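Local coordinates for protein acetylornithine aminotransferase (Aquifex aeolicus, PDB 2EH6) that catalyses the pyridoxal-phosphate-dependent transamination between N2-acetyl-L-ornithine and 2-oxoglutarate in arginine biosynthesis, working as a homodimer, at residues E304-L309 / S369-I374; L334-L337 / L342-C345. All blocks are in the same frame, centred on the assembly; numbering follows the deposited sequence.

Interaction 1: residues E304-L309 / S369-I374; sequences EKLKEL and SVLREI
L309 reaches across from the C-terminal end of 304-309 and sets its two methyl branches on L371 and R372. Its CB already points at the other segment, and with CG anti to the carbonyl carbon (chi1 -64°) the fork at CG delivers one branch to each neighbour. CD1 comes to the root of L371, 3.9 Å from its CB, the two side chains crossing at about a right angle. CD2 lies beside the base of R372, 3.9 Å from R372 CB and 4.0 Å from R372 CA, so this branch packs against the helix backbone as well as the first side-chain carbon. The backbones are nearest here too, with L309 CA 6.4 Å from R372 CA.

One turn earlier, L306 adds a methyl contact: its CD2 lies 3.8 Å from L371 CD1, the side chains meeting at an oblique angle. L371 is therefore touched at CB by one leucine and at its far end by another. No hydrogen bond or salt bridge crosses between the segments; the hold is van der Waals.

The charged groups pair along their own segments. K307 NZ gives E304 OE2 a 3.2 Å hydrogen bond, part of a salt bridge, on the syn side of the carboxylate and 22° out of its plane. R372 meets L309 only through its base. With CG anti to the backbone N (chi1 -176°), its extended chain runs on beyond L309. E373 OE2 lies in the guanidinium plane, at its edge, in a long salt bridge to R372 NH1.

L306 and L371 both also touch F353 on strand 350-353, and L306 reaches V314 on strand 313-317. Helices 275-308 and 361-374 thus pack side by side on a sheet, the alpha/beta layering of the small C-terminal domain in fold-type I aminotransferases, far from the cofactor.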
loop_
_atom_site.group_PDB
_atom_site.type_symbol
_atom_site.label_atom_id
_atom_site.label_comp_id
_atom_site.label_asym_id
_atom_site.label_seq_id
_atom_site.Cartn_x
_atom_site.Cartn_y
_atom_site.Cartn_z
ATOM N N GLU A 304 14.143 32.578 2.253
ATOM C CA GLU A 304 14.855 33.832 2.038
ATOM C C GLU A 304 16.317 33.616 1.659
ATOM O O GLU A 304 16.842 34.305 0.782
ATOM C CB GLU A 304 14.763 34.720 3.281
ATOM C CG GLU A 304 13.370 35.282 3.512
ATOM C CD GLU A 304 12.802 35.951 2.264
ATOM O OE1 GLU A 304 13.432 36.906 1.753
ATOM O OE2 GLU A 304 11.727 35.515 1.795
ATOM N N LYS A 305 16.974 32.666 2.318
ATOM C CA LYS A 305 18.372 32.372 2.023
ATOM C C LYS A 305 18.505 31.827 0.603
ATOM O O LYS A 305 19.474 32.122 -0.096
ATOM C CB LYS A 305 18.930 31.358 3.026
ATOM C CG LYS A 305 18.945 31.851 4.465
ATOM C CD LYS A 305 19.748 33.141 4.595
ATOM C CE LYS A 305 19.703 33.681 6.010
ATOM N NZ LYS A 305 20.541 34.902 6.175
ATOM N N LEU A 306 17.531 31.025 0.184
ATOM C CA LEU A 306 17.544 30.463 -1.159
ATOM C C LEU A 306 17.448 31.592 -2.175
ATOM O O LEU A 306 18.127 31.573 -3.202
ATOM C CB LEU A 306 16.379 29.488 -1.344
ATOM C CG LEU A 306 16.510 28.141 -0.625
ATOM C CD1 LEU A 306 15.249 27.319 -0.833
ATOM C CD2 LEU A 306 17.724 27.392 -1.163
ATOM N N LYS A 307 16.599 32.575 -1.889
ATOM C CA LYS A 307 16.443 33.722 -2.780
ATOM C C LYS A 307 17.758 34.493 -2.843
ATOM O O LYS A 307 18.148 34.997 -3.897
ATOM C CB LYS A 307 15.338 34.652 -2.273
ATOM C CG LYS A 307 13.926 34.123 -2.451
ATOM C CD LYS A 307 12.909 35.051 -1.792
ATOM C CE LYS A 307 11.485 34.556 -2.007
ATOM N NZ LYS A 307 10.492 35.319 -1.198
ATOM N N GLU A 308 18.437 34.574 -1.702
ATOM C CA GLU A 308 19.704 35.288 -1.596
ATOM C C GLU A 308 20.812 34.736 -2.484
ATOM O O GLU A 308 21.710 35.475 -2.889
ATOM C CB GLU A 308 20.171 35.297 -0.142
ATOM C CG GLU A 308 19.552 36.401 0.694
ATOM C CD GLU A 308 19.804 36.213 2.176
ATOM O OE1 GLU A 308 20.919 35.784 2.545
ATOM O OE2 GLU A 308 18.887 36.503 2.972
ATOM N N LEU A 309 20.756 33.444 -2.782
ATOM C CA LEU A 309 21.770 32.831 -3.631
ATOM C C LEU A 309 21.741 33.452 -5.026
ATOM O O LEU A 309 22.755 33.483 -5.725
ATOM C CB LEU A 309 21.533 31.323 -3.734
ATOM C CG LEU A 309 21.653 30.516 -2.435
ATOM C CD1 LEU A 309 21.225 29.079 -2.692
ATOM C CD2 LEU A 309 23.087 30.568 -1.919
ATOM N N SER A 369 25.266 26.937 2.542
ATOM C CA SER A 369 26.685 27.064 2.232
ATOM C C SER A 369 27.070 26.116 1.096
ATOM O O SER A 369 27.735 26.514 0.136
ATOM C CB SER A 369 27.524 26.760 3.477
ATOM O OG SER A 369 28.899 27.016 3.240
ATOM N N VAL A 370 26.647 24.861 1.204
ATOM C CA VAL A 370 26.943 23.867 0.179
ATOM C C VAL A 370 26.350 24.288 -1.161
ATOM O O VAL A 370 26.988 24.157 -2.207
ATOM C CB VAL A 370 26.375 22.488 0.564
ATOM C CG1 VAL A 370 26.480 21.532 -0.614
ATOM C CG2 VAL A 370 27.133 21.937 1.764
ATOM N N LEU A 371 25.121 24.791 -1.124
ATOM C CA LEU A 371 24.446 25.241 -2.334
ATOM C C LEU A 371 25.200 26.403 -2.974
ATOM O O LEU A 371 25.377 26.449 -4.193
ATOM C CB LEU A 371 23.014 25.666 -2.004
ATOM C CG LEU A 371 22.074 24.526 -1.609
ATOM C CD1 LEU A 371 20.723 25.091 -1.190
ATOM C CD2 LEU A 371 21.916 23.575 -2.780
ATOM N N ARG A 372 25.643 27.342 -2.145
ATOM C CA ARG A 372 26.380 28.498 -2.635
ATOM C C ARG A 372 27.643 28.036 -3.357
ATOM O O ARG A 372 28.021 28.592 -4.389
ATOM C CB ARG A 372 26.752 29.423 -1.469
ATOM C CG ARG A 372 27.448 30.722 -1.884
ATOM C CD ARG A 372 27.630 31.655 -0.694
ATOM N NE ARG A 372 28.083 32.997 -1.076
ATOM C CZ ARG A 372 29.337 33.321 -1.386
ATOM N NH1 ARG A 372 30.297 32.404 -1.368
ATOM N NH2 ARG A 372 29.638 34.575 -1.704
ATOM N N GLU A 373 28.287 27.003 -2.821
ATOM C CA GLU A 373 29.513 26.489 -3.416
ATOM C C GLU A 373 29.341 25.643 -4.677
ATOM O O GLU A 373 30.281 25.516 -5.462
ATOM C CB GLU A 373 30.306 25.685 -2.379
ATOM C CG GLU A 373 30.879 26.524 -1.248
ATOM C CD GLU A 373 31.788 27.644 -1.748
ATOM O OE1 GLU A 373 32.804 27.340 -2.413
ATOM O OE2 GLU A 373 31.485 28.827 -1.475
ATOM N N ILE A 374 28.159 25.072 -4.890
ATOM C CA ILE A 374 27.956 24.230 -6.068
ATOM C C ILE A 374 27.119 24.840 -7.188
ATOM O O ILE A 374 27.336 24.539 -8.360
ATOM C CB ILE A 374 27.317 22.867 -5.689
ATOM C CG1 ILE A 374 25.881 23.071 -5.209
ATOM C CG2 ILE A 374 28.153 22.184 -4.613
ATOM C CD1 ILE A 374 25.153 21.772 -4.896
#

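Interaction 2: residues L334-L337 / L342-C345; sequences LKAL and LINC
A336 and I343 meet in close apolar contact: A336 CB is 3.4 Å from I343 CD1 and 3.7 Å from I343 CG1, the first of these tighter than normal van der Waals spacing. The second pair, L337 and L342, is equally tight, with L337 CD1 3.4 Å from L342 CD2. Those two side chains meet at a slant, and nothing polar bridges the segments.

Torsions explain how the isoleucine gets there. I343 holds CG1 between the backbone N and the carbonyl carbon (chi1 55°), and an extended chi2 then carries CD1 on to the alanine methyl. L342 starts out pointing away from the helix, yet its end returns towards it.

A two-residue link joins helix 330-338 to strand 341-346, which folds back along it, leaving L337 CA and L342 CA 5.5 Å apart. The helix packs on the strand that follows it in the alpha/beta small domain of fold-type I aminotransferases.

Strand 341-346 is held on one side by strand 29-32, through backbone hydrogen bonding of L342 with L31, and on the other by strand 350-353, where N344 bonds R352 through its backbone and through OD1 to R352 NH2. Further out, C345 SG is joined in a disulfide to C329, just ahead of the helix, and L342 packs on Y67 of the second subunit.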
loop_
_atom_site.group_PDB
_atom_site.type_symbol
_atom_site.label_atom_id
_atom_site.label_comp_id
_atom_site.label_asym_id
_atom_site.label_seq_id
_atom_site.Cartn_x
_atom_site.Cartn_y
_atom_site.Cartn_z
ATOM N N LEU A 334 24.406 15.238 -7.420
ATOM C CA LEU A 334 25.636 14.482 -7.191
ATOM C C LEU A 334 26.690 15.321 -6.474
ATOM O O LEU A 334 27.319 14.860 -5.520
ATOM C CB LEU A 334 26.203 13.969 -8.517
ATOM C CG LEU A 334 25.440 12.829 -9.190
ATOM C CD1 LEU A 334 26.127 12.451 -10.495
ATOM C CD2 LEU A 334 25.391 11.631 -8.253
ATOM N N LYS A 335 26.879 16.555 -6.930
ATOM C CA LYS A 335 27.859 17.441 -6.313
ATOM C C LYS A 335 27.516 17.695 -4.852
ATOM O O LYS A 335 28.397 17.699 -3.992
ATOM C CB LYS A 335 27.931 18.768 -7.075
ATOM C CG LYS A 335 28.526 18.637 -8.474
ATOM C CD LYS A 335 28.466 19.944 -9.249
ATOM C CE LYS A 335 29.087 19.787 -10.636
ATOM N NZ LYS A 335 28.974 21.027 -11.459
ATOM N N ALA A 336 26.233 17.904 -4.568
ATOM C CA ALA A 336 25.804 18.149 -3.197
ATOM C C ALA A 336 26.043 16.887 -2.372
ATOM O O ALA A 336 26.495 16.947 -1.224
ATOM C CB ALA A 336 24.325 18.534 -3.167
ATOM N N LEU A 337 25.737 15.742 -2.970
ATOM C CA LEU A 337 25.915 14.457 -2.309
ATOM C C LEU A 337 27.369 14.310 -1.869
ATOM O O LEU A 337 27.657 13.982 -0.717
ATOM C CB LEU A 337 25.545 13.326 -3.270
ATOM C CG LEU A 337 25.677 11.886 -2.768
ATOM C CD1 LEU A 337 24.721 11.647 -1.613
ATOM C CD2 LEU A 337 25.379 10.924 -3.911
ATOM N N LEU A 342 22.122 15.967 1.006
ATOM C CA LEU A 342 21.141 15.258 0.198
ATOM C C LEU A 342 20.046 16.209 -0.266
ATOM O O LEU A 342 19.285 16.743 0.553
ATOM C CB LEU A 342 20.493 14.126 0.998
ATOM C CG LEU A 342 21.384 13.056 1.631
ATOM C CD1 LEU A 342 20.505 12.052 2.370
ATOM C CD2 LEU A 342 22.204 12.364 0.556
ATOM N N ILE A 343 19.980 16.429 -1.576
ATOM C CA ILE A 343 18.951 17.276 -2.161
ATOM C C ILE A 343 18.305 16.460 -3.279
ATOM O O ILE A 343 18.807 15.393 -3.647
ATOM C CB ILE A 343 19.528 18.603 -2.729
ATOM C CG1 ILE A 343 20.648 18.318 -3.735
ATOM C CG2 ILE A 343 20.042 19.473 -1.594
ATOM C CD1 ILE A 343 21.273 19.575 -4.319
ATOM N N ASN A 344 17.194 16.953 -3.814
ATOM C CA ASN A 344 16.481 16.242 -4.867
ATOM C C ASN A 344 16.251 17.096 -6.110
ATOM O O ASN A 344 16.125 18.314 -6.028
ATOM C CB ASN A 344 15.146 15.731 -4.317
ATOM C CG ASN A 344 14.311 15.025 -5.363
ATOM O OD1 ASN A 344 13.335 15.578 -5.872
ATOM N ND2 ASN A 344 14.690 13.794 -5.693
ATOM N N CYS A 345 16.215 16.443 -7.265
ATOM C CA CYS A 345 15.991 17.128 -8.531
ATOM C C CYS A 345 14.732 16.560 -9.164
ATOM O O CYS A 345 14.625 15.353 -9.374
ATOM C CB CYS A 345 17.183 16.919 -9.468
ATOM S SG CYS A 345 17.000 17.616 -11.148
#

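Along the chain, helix 275-308 supplies the first half of interaction 1, and strands 313-317 and 320-324 follow. Helix 330-338 and strand 341-346 then close the short turn of interaction 2, with four residues between its segments. Only after strand 350-353 does helix 361-374 return to complete interaction 1, so the small loop lies wholly within the 59 residues that the larger one spans. The centres lie about 13 Å apart, yet the contacts touch: I374 CD1 packs 3.8 Å from A336 CB, joining the last helix to helix 330-338. Both contacts also lean on strand 350-353.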